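Local coordinates for protein beta-1,4-galactanase (Humicola insolens, PDB 1HJQ) that hydrolyses the beta-1,4-galactosidic linkages of type I arabinogalactans, acting as a family 53 glycoside hydrolase built on a closed barrel of eight parallel strands, at residues Leu65-Lys70 with Ala123-Asp128; Ile78-Ser83 with Asp115-Phe120; Trp191-Leu196 with Val234-Lys239. One frame throughout, in Å; residues are numbered along the deposited sequence.

From the N terminus, the chain first passes through helix 59-71, whose last turns open interaction 1, and then through strand 75-80, where interaction 2 begins. Interaction 2 closes first, on helix 102-123, and interaction 1 closes just beyond it, so the smaller loop lies within the larger. The two touch: Ala66 packs on Phe120, and Val127 on both Ile78 and Phe120. Together they tie two adjacent barrel helices to each other and to the strand between them. Interaction 3 opens and closes later in the chain, joining helices 185-198 and 223-237. Its centre lies about 30 Å from that of interaction 1 and about 24 Å from that of interaction 2.

Interaction 1. Residues Leu65-Lys70 with Ala123-Asp128; sequences LARRAK and AGIQVD
A Schellman motif centred on Gly124 ends helix 102-123 of the (beta/alpha)8 barrel, and the Gly124 carbonyl is met by Lys70 from the last turns of helix 59-71. The motif rests on the positive phi of Gly124, the first residue to leave the helical conformation, and on two bonds back into the final turn. Lys70 NZ donates to Gly124 O at 2.9 Å. The C=O...N angle is 153°, and the donor lies 27° from the carbonyl plane. An extended side chain spans the distance: CG is anti to the backbone N (chi1 179°), and the chain stays straight beyond it.

The apolar part centres on Ile125, which gives the largest share of the contact and uses two branches. Its CG2 meets Ala66 CB at 3.5 Å. The other branch ends in CD1, which lies against the helix backbone, 3.5 Å from Arg67 CA, and also touches Arg67 CB at 3.9 Å. The nearest CA pair is also here, Arg67 CA and Ile125 CA, 6.5 Å apart. Nearer the solvent, Ala123 CB approaches the edge of the Arg67 guanidinium, 4.2 Å from NH2. On the inner side, Ala66 and Ile125 both pack on Leu76, at the start of the strand that follows helix 59-71.

Chemically, the contact combines an apolar layer of Ala66 and Ile125 with one hydrogen bond from an exposed lysine to a main-chain carbonyl. Gly124 O lies just past the C-terminal end of a helix, and the partial negative charge expected there would probably favour a protonated Lys70 amine.

Interaction 2. Residues Ile78-Ser83 with Asp115-Phe120; sequences INFHYS and DSMNRF
Ile78 and Phe120 reach toward each other tip to tip, CD1 of the isoleucine lying 3.3 Å from Phe120 CZ and also near CE1 and CE2, while Ile78 CG1 lies over one face of the ring. Phe80 makes the second set of contacts with the far end of its ring. Ser116 CB comes to its edge, near the ring plane and 3.7 Å from Phe80 CZ, and Met117 CE approaches obliquely, 3.8 Å from the same atom. Bends at chi2 and chi3 (85°) bring Met117 CE back toward the strand, where it also comes 4.2 Å from Ile78 CG2.

In the next shell, a side chain of the same strand covers the Phe80 ring: Ile78 CG2 lies 4.2 Å above its plane, over the centre. Ser116 OG is bonded within its helix to Tyr112 O, while Ser116 CB makes the nearer approach to the ring. Tyr82 OH makes a further link by its hydrogen bond to Thr113 OG1.

The short axes of strand 78-80 and helix 115-120 pass 11.8 Å apart and run nearly antiparallel, at 161°, as expected for the strand and helix of a beta-alpha-beta crossover. Strand 75-80 is bonded through its backbone to strands 43-48 and 129-132, and the helix covers its outer side. Phe120 also packs on Leu59 of helix 59-71, and Met117 on Val130 of strand 129-132.

Interaction 3. Residues Trp191-Leu196 with Val234-Lys239; sequences WYTNVL and VSRWGK
The indole of Trp237 is the centre of this helix pair, and Tyr192 CB makes a CH-pi contact over one of its faces. The carbon stands 3.8 Å from the centroid of the six-membered ring and 15° off its normal. The two aromatic rings themselves meet obliquely, centroids 5.6 Å apart and planes at 43°. On the opposite face of the indole lies Arg236 CG, so that the Trp237 ring is held between its own neighbour and the facing helix. The Arg236 guanidinium turns one face to the indole, with Trp237 CZ2 3.5 Å above its plane, over the centre.

Apolar contact continues at the five-membered ring, where Leu196 CD1 touches Trp237 CD1 at 3.3 Å, the two side chains crossing obliquely.

Of the polar atoms, Thr193 OG1 sits at the indole edge, 3.7 Å from Trp237 CZ2, and bonds within its own helix to Asn189 O.

An alanine in place of Trp237 would probably open a gap between the helices, leaving Tyr192 CB without its ring and Leu196 CD1 without its partner.

Helices 185-198 and 223-237 are successive outer helices of the barrel. Beneath them, Tyr192 and Trp237 both pack on Met209 of strand 208-212, the strand that lies between them in the chain. Tyr192 also reaches Val177 and Leu179 of strand 174-179, while Leu196 and Trp237 share Met203 of the connecting loop.

Interaction 1. Residues Leu65-Lys70 with Ala123-Asp128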
loop_
_atom_site.group_PDB
_atom_site.type_symbol
_atom_site.label_atom_id
_atom_site.label_comp_id
_atom_site.label_asym_id
_atom_site.label_seq_id
_atom_site.Cartn_x
_atom_site.Cartn_y
_atom_site.Cartn_z
ATOM N N LEU A 65 -8.941 2.244 13.710
ATOM C CA LEU A 65 -7.692 2.844 13.254
ATOM C C LEU A 65 -7.922 4.168 12.547
ATOM O O LEU A 65 -7.273 5.169 12.846
ATOM C CB LEU A 65 -6.958 1.902 12.303
ATOM C CG LEU A 65 -6.141 0.799 12.968
ATOM C CD1 LEU A 65 -5.349 0.024 11.922
ATOM C CD2 LEU A 65 -5.207 1.440 13.966
ATOM N N ALA A 66 -8.846 4.161 11.597
ATOM C CA ALA A 66 -9.166 5.363 10.840
ATOM C C ALA A 66 -9.508 6.507 11.787
ATOM O O ALA A 66 -8.899 7.575 11.739
ATOM C CB ALA A 66 -10.331 5.088 9.905
ATOM N N ARG A 67 -10.480 6.272 12.657
ATOM C CA ARG A 67 -10.905 7.282 13.600
ATOM C C ARG A 67 -9.682 7.844 14.321
ATOM O O ARG A 67 -9.533 9.059 14.450
ATOM C CB ARG A 67 -11.901 6.672 14.582
ATOM C CG ARG A 67 -12.707 7.675 15.372
ATOM C CD ARG A 67 -13.805 6.968 16.139
ATOM N NE ARG A 67 -14.880 6.502 15.266
ATOM C CZ ARG A 67 -15.625 5.428 15.512
ATOM N NH1 ARG A 67 -15.403 4.704 16.603
ATOM N NH2 ARG A 67 -16.597 5.079 14.678
ATOM N N ARG A 68 -8.794 6.967 14.768
ATOM C CA ARG A 68 -7.584 7.412 15.454
ATOM C C ARG A 68 -6.687 8.216 14.519
ATOM O O ARG A 68 -6.200 9.281 14.878
ATOM C CB ARG A 68 -6.803 6.211 16.006
ATOM C CG ARG A 68 -7.382 5.630 17.291
ATOM C CD ARG A 68 -6.629 4.384 17.747
ATOM N NE ARG A 68 -5.200 4.635 17.926
ATOM C CZ ARG A 68 -4.339 3.740 18.400
ATOM N NH1 ARG A 68 -4.767 2.532 18.746
ATOM N NH2 ARG A 68 -3.053 4.055 18.528
ATOM N N ALA A 69 -6.467 7.698 13.316
ATOM C CA ALA A 69 -5.626 8.369 12.332
ATOM C C ALA A 69 -6.131 9.783 12.050
ATOM O O ALA A 69 -5.343 10.721 11.907
ATOM C CB ALA A 69 -5.596 7.560 11.049
ATOM N N LYS A 70 -7.451 9.919 11.969
ATOM C CA LYS A 70 -8.094 11.195 11.711
ATOM C C LYS A 70 -7.866 12.173 12.877
ATOM O O LYS A 70 -7.588 13.355 12.664
ATOM C CB LYS A 70 -9.594 10.964 11.499
ATOM C CG LYS A 70 -10.423 12.216 11.244
ATOM C CD LYS A 70 -11.914 11.890 11.315
ATOM C CE LYS A 70 -12.786 13.114 11.049
ATOM N NZ LYS A 70 -14.239 12.789 11.200
ATOM N N ALA A 123 -19.662 6.298 9.426
ATOM C CA ALA A 123 -18.886 6.523 10.633
ATOM C C ALA A 123 -18.329 7.937 10.658
ATOM O O ALA A 123 -17.784 8.373 11.665
ATOM C CB ALA A 123 -17.764 5.526 10.714
ATOM N N GLY A 124 -18.469 8.650 9.544
ATOM C CA GLY A 124 -17.970 10.011 9.466
ATOM C C GLY A 124 -16.475 10.081 9.210
ATOM O O GLY A 124 -15.834 11.104 9.469
ATOM N N ILE A 125 -15.921 8.980 8.707
ATOM C CA ILE A 125 -14.499 8.880 8.395
ATOM C C ILE A 125 -14.313 9.169 6.908
ATOM O O ILE A 125 -15.033 8.627 6.078
ATOM C CB ILE A 125 -13.963 7.447 8.652
ATOM C CG1 ILE A 125 -14.223 7.020 10.105
ATOM C CG2 ILE A 125 -12.484 7.378 8.291
ATOM C CD1 ILE A 125 -13.407 7.755 11.129
ATOM N N GLN A 126 -13.355 10.016 6.562
ATOM C CA GLN A 126 -13.125 10.302 5.158
ATOM C C GLN A 126 -11.992 9.440 4.606
ATOM O O GLN A 126 -10.874 9.468 5.124
ATOM C CB GLN A 126 -12.787 11.779 4.949
ATOM C CG GLN A 126 -12.483 12.148 3.495
ATOM C CD GLN A 126 -13.618 11.781 2.536
ATOM O OE1 GLN A 126 -14.762 12.226 2.700
ATOM N NE2 GLN A 126 -13.302 10.969 1.526
ATOM N N VAL A 127 -12.302 8.670 3.565
ATOM C CA VAL A 127 -11.325 7.816 2.904
ATOM C C VAL A 127 -10.778 8.648 1.750
ATOM O O VAL A 127 -11.539 9.120 0.912
ATOM C CB VAL A 127 -11.983 6.539 2.330
ATOM C CG1 VAL A 127 -10.925 5.641 1.720
ATOM C CG2 VAL A 127 -12.742 5.803 3.418
ATOM N N ASP A 128 -9.463 8.824 1.705
ATOM C CA ASP A 128 -8.835 9.625 0.659
ATOM C C ASP A 128 -8.341 8.833 -0.545
ATOM O O ASP A 128 -8.417 9.309 -1.680
ATOM C CB ASP A 128 -7.708 10.432 1.281
ATOM C CG ASP A 128 -8.212 11.359 2.361
ATOM O OD1 ASP A 128 -8.936 12.312 2.008
ATOM O OD2 ASP A 128 -7.917 11.127 3.555
#

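Interaction 2. Residues Ile78-Ser83 with Asp115-Phe120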
loop_
_atom_site.group_PDB
_atom_site.type_symbol
_atom_site.label_atom_id
_atom_site.label_comp_id
_atom_site.label_asym_id
_atom_site.label_seq_id
_atom_site.Cartn_x
_atom_site.Cartn_y
_atom_site.Cartn_z
ATOM N N ILE A 78 -7.157 3.402 2.230
ATOM C CA ILE A 78 -7.692 2.067 2.485
ATOM C C ILE A 78 -7.172 1.106 1.427
ATOM O O ILE A 78 -7.343 1.328 0.233
ATOM C CB ILE A 78 -9.245 2.066 2.470
ATOM C CG1 ILE A 78 -9.782 2.875 3.658
ATOM C CG2 ILE A 78 -9.774 0.630 2.522
ATOM C CD1 ILE A 78 -9.552 2.233 5.022
ATOM N N ASN A 79 -6.540 0.035 1.889
ATOM C CA ASN A 79 -5.940 -0.971 1.025
ATOM C C ASN A 79 -6.681 -2.305 1.101
ATOM O O ASN A 79 -6.421 -3.116 1.989
ATOM C CB ASN A 79 -4.475 -1.131 1.449
ATOM C CG ASN A 79 -3.810 -2.370 0.883
ATOM O OD1 ASN A 79 -2.941 -2.938 1.530
ATOM N ND2 ASN A 79 -4.197 -2.784 -0.319
ATOM N N PHE A 80 -7.607 -2.517 0.167
ATOM C CA PHE A 80 -8.393 -3.748 0.097
ATOM C C PHE A 80 -7.558 -4.898 -0.429
ATOM O O PHE A 80 -6.923 -4.761 -1.468
ATOM C CB PHE A 80 -9.581 -3.591 -0.860
ATOM C CG PHE A 80 -10.769 -2.902 -0.260
ATOM C CD1 PHE A 80 -11.376 -3.407 0.889
ATOM C CD2 PHE A 80 -11.291 -1.754 -0.844
ATOM C CE1 PHE A 80 -12.482 -2.779 1.447
ATOM C CE2 PHE A 80 -12.397 -1.120 -0.290
ATOM C CZ PHE A 80 -12.992 -1.637 0.860
ATOM N N HIS A 81 -7.560 -6.025 0.272
ATOM C CA HIS A 81 -6.825 -7.189 -0.200
ATOM C C HIS A 81 -7.817 -8.138 -0.860
ATOM O O HIS A 81 -7.426 -9.049 -1.590
ATOM C CB HIS A 81 -6.117 -7.923 0.946
ATOM C CG HIS A 81 -4.826 -7.296 1.364
ATOM N ND1 HIS A 81 -3.693 -8.036 1.631
ATOM C CD2 HIS A 81 -4.491 -6.002 1.583
ATOM C CE1 HIS A 81 -2.715 -7.225 1.995
ATOM N NE2 HIS A 81 -3.173 -5.986 1.975
ATOM N N TYR A 82 -9.100 -7.913 -0.601
ATOM C CA TYR A 82 -10.165 -8.752 -1.148
ATOM C C TYR A 82 -9.853 -10.221 -0.935
ATOM O O TYR A 82 -9.948 -11.037 -1.852
ATOM C CB TYR A 82 -10.367 -8.471 -2.636
ATOM C CG TYR A 82 -10.888 -7.082 -2.910
ATOM C CD1 TYR A 82 -11.928 -6.549 -2.138
ATOM C CD2 TYR A 82 -10.378 -6.317 -3.954
ATOM C CE1 TYR A 82 -12.448 -5.297 -2.402
ATOM C CE2 TYR A 82 -10.892 -5.061 -4.230
ATOM C CZ TYR A 82 -11.932 -4.557 -3.450
ATOM O OH TYR A 82 -12.480 -3.321 -3.733
ATOM N N SER A 83 -9.479 -10.536 0.299
ATOM C CA SER A 83 -9.140 -11.887 0.702
ATOM C C SER A 83 -9.290 -11.961 2.226
ATOM O O SER A 83 -9.389 -10.925 2.886
ATOM C CB SER A 83 -7.698 -12.184 0.289
ATOM O OG SER A 83 -7.346 -13.520 0.575
ATOM N N ASP A 115 -20.629 -1.713 0.735
ATOM C CA ASP A 115 -20.924 -1.704 2.156
ATOM C C ASP A 115 -19.728 -1.252 2.976
ATOM O O ASP A 115 -19.880 -0.476 3.917
ATOM C CB ASP A 115 -21.380 -3.088 2.606
ATOM C CG ASP A 115 -22.691 -3.503 1.957
ATOM O OD1 ASP A 115 -23.225 -2.718 1.144
ATOM O OD2 ASP A 115 -23.189 -4.614 2.253
ATOM N N SER A 116 -18.539 -1.722 2.614
ATOM C CA SER A 116 -17.334 -1.347 3.339
ATOM C C SER A 116 -17.098 0.163 3.303
ATOM O O SER A 116 -16.851 0.788 4.337
ATOM C CB SER A 116 -16.116 -2.064 2.762
ATOM O OG SER A 116 -16.160 -3.454 3.009
ATOM N N MET A 117 -17.157 0.752 2.115
ATOM C CA MET A 117 -16.946 2.187 1.999
ATOM C C MET A 117 -18.024 2.947 2.764
ATOM O O MET A 117 -17.739 3.933 3.447
ATOM C CB MET A 117 -16.935 2.596 0.531
ATOM C CG MET A 117 -15.722 2.080 -0.239
ATOM S SD MET A 117 -14.166 2.924 0.172
ATOM C CE MET A 117 -13.635 1.990 1.614
ATOM N N ASN A 118 -19.264 2.481 2.664
ATOM C CA ASN A 118 -20.359 3.135 3.369
ATOM C C ASN A 118 -20.147 3.025 4.871
ATOM O O ASN A 118 -20.660 3.827 5.649
ATOM C CB ASN A 118 -21.705 2.518 2.981
ATOM C CG ASN A 118 -22.244 3.076 1.683
ATOM O OD1 ASN A 118 -22.158 4.276 1.433
ATOM N ND2 ASN A 118 -22.818 2.211 0.853
ATOM N N ARG A 119 -19.377 2.027 5.275
ATOM C CA ARG A 119 -19.096 1.825 6.684
ATOM C C ARG A 119 -18.304 3.027 7.205
ATOM O O ARG A 119 -18.553 3.523 8.306
ATOM C CB ARG A 119 -18.304 0.540 6.865
ATOM C CG ARG A 119 -18.242 0.063 8.283
ATOM C CD ARG A 119 -19.600 -0.368 8.796
ATOM N NE ARG A 119 -19.511 -0.684 10.217
ATOM C CZ ARG A 119 -18.901 -1.756 10.715
ATOM N NH1 ARG A 119 -18.328 -2.640 9.909
ATOM N NH2 ARG A 119 -18.840 -1.928 12.030
ATOM N N PHE A 120 -17.354 3.500 6.402
ATOM C CA PHE A 120 -16.556 4.660 6.780
ATOM C C PHE A 120 -17.395 5.933 6.664
ATOM O O PHE A 120 -17.344 6.801 7.534
ATOM C CB PHE A 120 -15.316 4.783 5.889
ATOM C CG PHE A 120 -14.250 3.781 6.199
ATOM C CD1 PHE A 120 -14.177 2.580 5.504
ATOM C CD2 PHE A 120 -13.332 4.026 7.211
ATOM C CE1 PHE A 120 -13.206 1.634 5.813
ATOM C CE2 PHE A 120 -12.356 3.086 7.530
ATOM C CZ PHE A 120 -12.293 1.890 6.831
#

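Interaction 3. Residues Trp191-Leu196 with Val234-Lys239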
loop_
_atom_site.group_PDB
_atom_site.type_symbol
_atom_site.label_atom_id
_atom_site.label_comp_id
_atom_site.label_asym_id
_atom_site.label_seq_id
_atom_site.Cartn_x
_atom_site.Cartn_y
_atom_site.Cartn_z
ATOM N N TRP A 191 0.302 -5.765 -17.957
ATOM C CA TRP A 191 -0.897 -5.809 -17.142
ATOM C C TRP A 191 -1.983 -4.812 -17.556
ATOM O O TRP A 191 -3.079 -5.207 -17.971
ATOM C CB TRP A 191 -0.549 -5.568 -15.678
ATOM C CG TRP A 191 -1.617 -6.046 -14.764
ATOM C CD1 TRP A 191 -1.742 -7.299 -14.234
ATOM C CD2 TRP A 191 -2.735 -5.294 -14.284
ATOM N NE1 TRP A 191 -2.865 -7.375 -13.449
ATOM C CE2 TRP A 191 -3.495 -6.156 -13.460
ATOM C CE3 TRP A 191 -3.170 -3.976 -14.469
ATOM C CZ2 TRP A 191 -4.664 -5.742 -12.820
ATOM C CZ3 TRP A 191 -4.326 -3.567 -13.838
ATOM C CH2 TRP A 191 -5.063 -4.447 -13.020
ATOM N N TYR A 192 -1.692 -3.521 -17.431
ATOM C CA TYR A 192 -2.677 -2.498 -17.771
ATOM C C TYR A 192 -3.187 -2.613 -19.204
ATOM O O TYR A 192 -4.383 -2.444 -19.462
ATOM C CB TYR A 192 -2.099 -1.100 -17.510
ATOM C CG TYR A 192 -2.028 -0.740 -16.035
ATOM C CD1 TYR A 192 -3.195 -0.495 -15.295
ATOM C CD2 TYR A 192 -0.802 -0.653 -15.378
ATOM C CE1 TYR A 192 -3.139 -0.172 -13.944
ATOM C CE2 TYR A 192 -0.729 -0.332 -14.025
ATOM C CZ TYR A 192 -1.901 -0.090 -13.312
ATOM O OH TYR A 192 -1.829 0.247 -11.975
ATOM N N THR A 193 -2.288 -2.909 -20.134
ATOM C CA THR A 193 -2.683 -3.051 -21.524
ATOM C C THR A 193 -3.763 -4.126 -21.635
ATOM O O THR A 193 -4.857 -3.884 -22.151
ATOM C CB THR A 193 -1.481 -3.453 -22.403
ATOM O OG1 THR A 193 -0.569 -2.350 -22.491
ATOM C CG2 THR A 193 -1.950 -3.856 -23.811
ATOM N N ASN A 194 -3.449 -5.314 -21.141
ATOM C CA ASN A 194 -4.396 -6.411 -21.197
ATOM C C ASN A 194 -5.699 -6.136 -20.453
ATOM O O ASN A 194 -6.771 -6.477 -20.948
ATOM C CB ASN A 194 -3.747 -7.683 -20.669
ATOM C CG ASN A 194 -2.793 -8.299 -21.666
ATOM O OD1 ASN A 194 -3.205 -8.738 -22.741
ATOM N ND2 ASN A 194 -1.513 -8.337 -21.322
ATOM N N VAL A 195 -5.619 -5.522 -19.278
ATOM C CA VAL A 195 -6.820 -5.226 -18.514
ATOM C C VAL A 195 -7.671 -4.131 -19.166
ATOM O O VAL A 195 -8.894 -4.266 -19.289
ATOM C CB VAL A 195 -6.473 -4.786 -17.069
ATOM C CG1 VAL A 195 -7.731 -4.380 -16.334
ATOM C CG2 VAL A 195 -5.788 -5.909 -16.329
ATOM N N LEU A 196 -7.029 -3.047 -19.587
ATOM C CA LEU A 196 -7.759 -1.944 -20.197
ATOM C C LEU A 196 -8.278 -2.195 -21.617
ATOM O O LEU A 196 -9.124 -1.442 -22.104
ATOM C CB LEU A 196 -6.900 -0.680 -20.180
ATOM C CG LEU A 196 -6.502 -0.189 -18.785
ATOM C CD1 LEU A 196 -5.666 1.080 -18.923
ATOM C CD2 LEU A 196 -7.749 0.076 -17.941
ATOM N N VAL A 234 2.613 7.072 -16.659
ATOM C CA VAL A 234 1.957 8.377 -16.666
ATOM C C VAL A 234 1.663 8.892 -18.078
ATOM O O VAL A 234 0.534 9.270 -18.386
ATOM C CB VAL A 234 2.814 9.422 -15.920
ATOM C CG1 VAL A 234 2.208 10.801 -16.081
ATOM C CG2 VAL A 234 2.910 9.056 -14.442
ATOM N N SER A 235 2.682 8.897 -18.931
ATOM C CA SER A 235 2.535 9.366 -20.303
ATOM C C SER A 235 1.548 8.525 -21.108
ATOM O O SER A 235 0.907 9.017 -22.037
ATOM C CB SER A 235 3.891 9.359 -21.010
ATOM O OG SER A 235 3.760 9.789 -22.352
ATOM N N ARG A 236 1.421 7.258 -20.738
ATOM C CA ARG A 236 0.532 6.349 -21.440
ATOM C C ARG A 236 -0.923 6.355 -20.977
ATOM O O ARG A 236 -1.842 6.326 -21.799
ATOM C CB ARG A 236 1.078 4.934 -21.334
ATOM C CG ARG A 236 0.179 3.875 -21.926
ATOM C CD ARG A 236 0.341 3.743 -23.423
ATOM N NE ARG A 236 -0.045 2.396 -23.823
ATOM C CZ ARG A 236 -1.297 2.002 -24.058
ATOM N NH1 ARG A 236 -2.307 2.866 -23.951
ATOM N NH2 ARG A 236 -1.537 0.728 -24.372
ATOM N N TRP A 237 -1.139 6.381 -19.667
ATOM C CA TRP A 237 -2.499 6.346 -19.152
ATOM C C TRP A 237 -2.941 7.585 -18.385
ATOM O O TRP A 237 -4.087 7.672 -17.956
ATOM C CB TRP A 237 -2.680 5.077 -18.313
ATOM C CG TRP A 237 -2.701 3.845 -19.176
ATOM C CD1 TRP A 237 -3.679 3.491 -20.059
ATOM C CD2 TRP A 237 -1.670 2.856 -19.304
ATOM N NE1 TRP A 237 -3.322 2.348 -20.733
ATOM C CE2 TRP A 237 -2.094 1.937 -20.291
ATOM C CE3 TRP A 237 -0.427 2.660 -18.687
ATOM C CZ2 TRP A 237 -1.318 0.837 -20.680
ATOM C CZ3 TRP A 237 0.347 1.567 -19.073
ATOM C CH2 TRP A 237 -0.105 0.670 -20.065
ATOM N N GLY A 238 -2.027 8.538 -18.223
ATOM C CA GLY A 238 -2.338 9.780 -17.538
ATOM C C GLY A 238 -2.880 9.726 -16.118
ATOM O O GLY A 238 -3.582 10.648 -15.690
ATOM N N LYS A 239 -2.556 8.673 -15.373
ATOM C CA LYS A 239 -3.041 8.559 -14.000
ATOM C C LYS A 239 -1.998 9.029 -12.993
ATOM O O LYS A 239 -0.805 9.036 -13.295
ATOM C CB LYS A 239 -3.395 7.106 -13.699
ATOM C CG LYS A 239 -4.461 6.531 -14.595
ATOM C CD LYS A 239 -5.737 7.326 -14.465
ATOM C CE LYS A 239 -6.847 6.706 -15.269
ATOM N NZ LYS A 239 -8.035 7.584 -15.196
#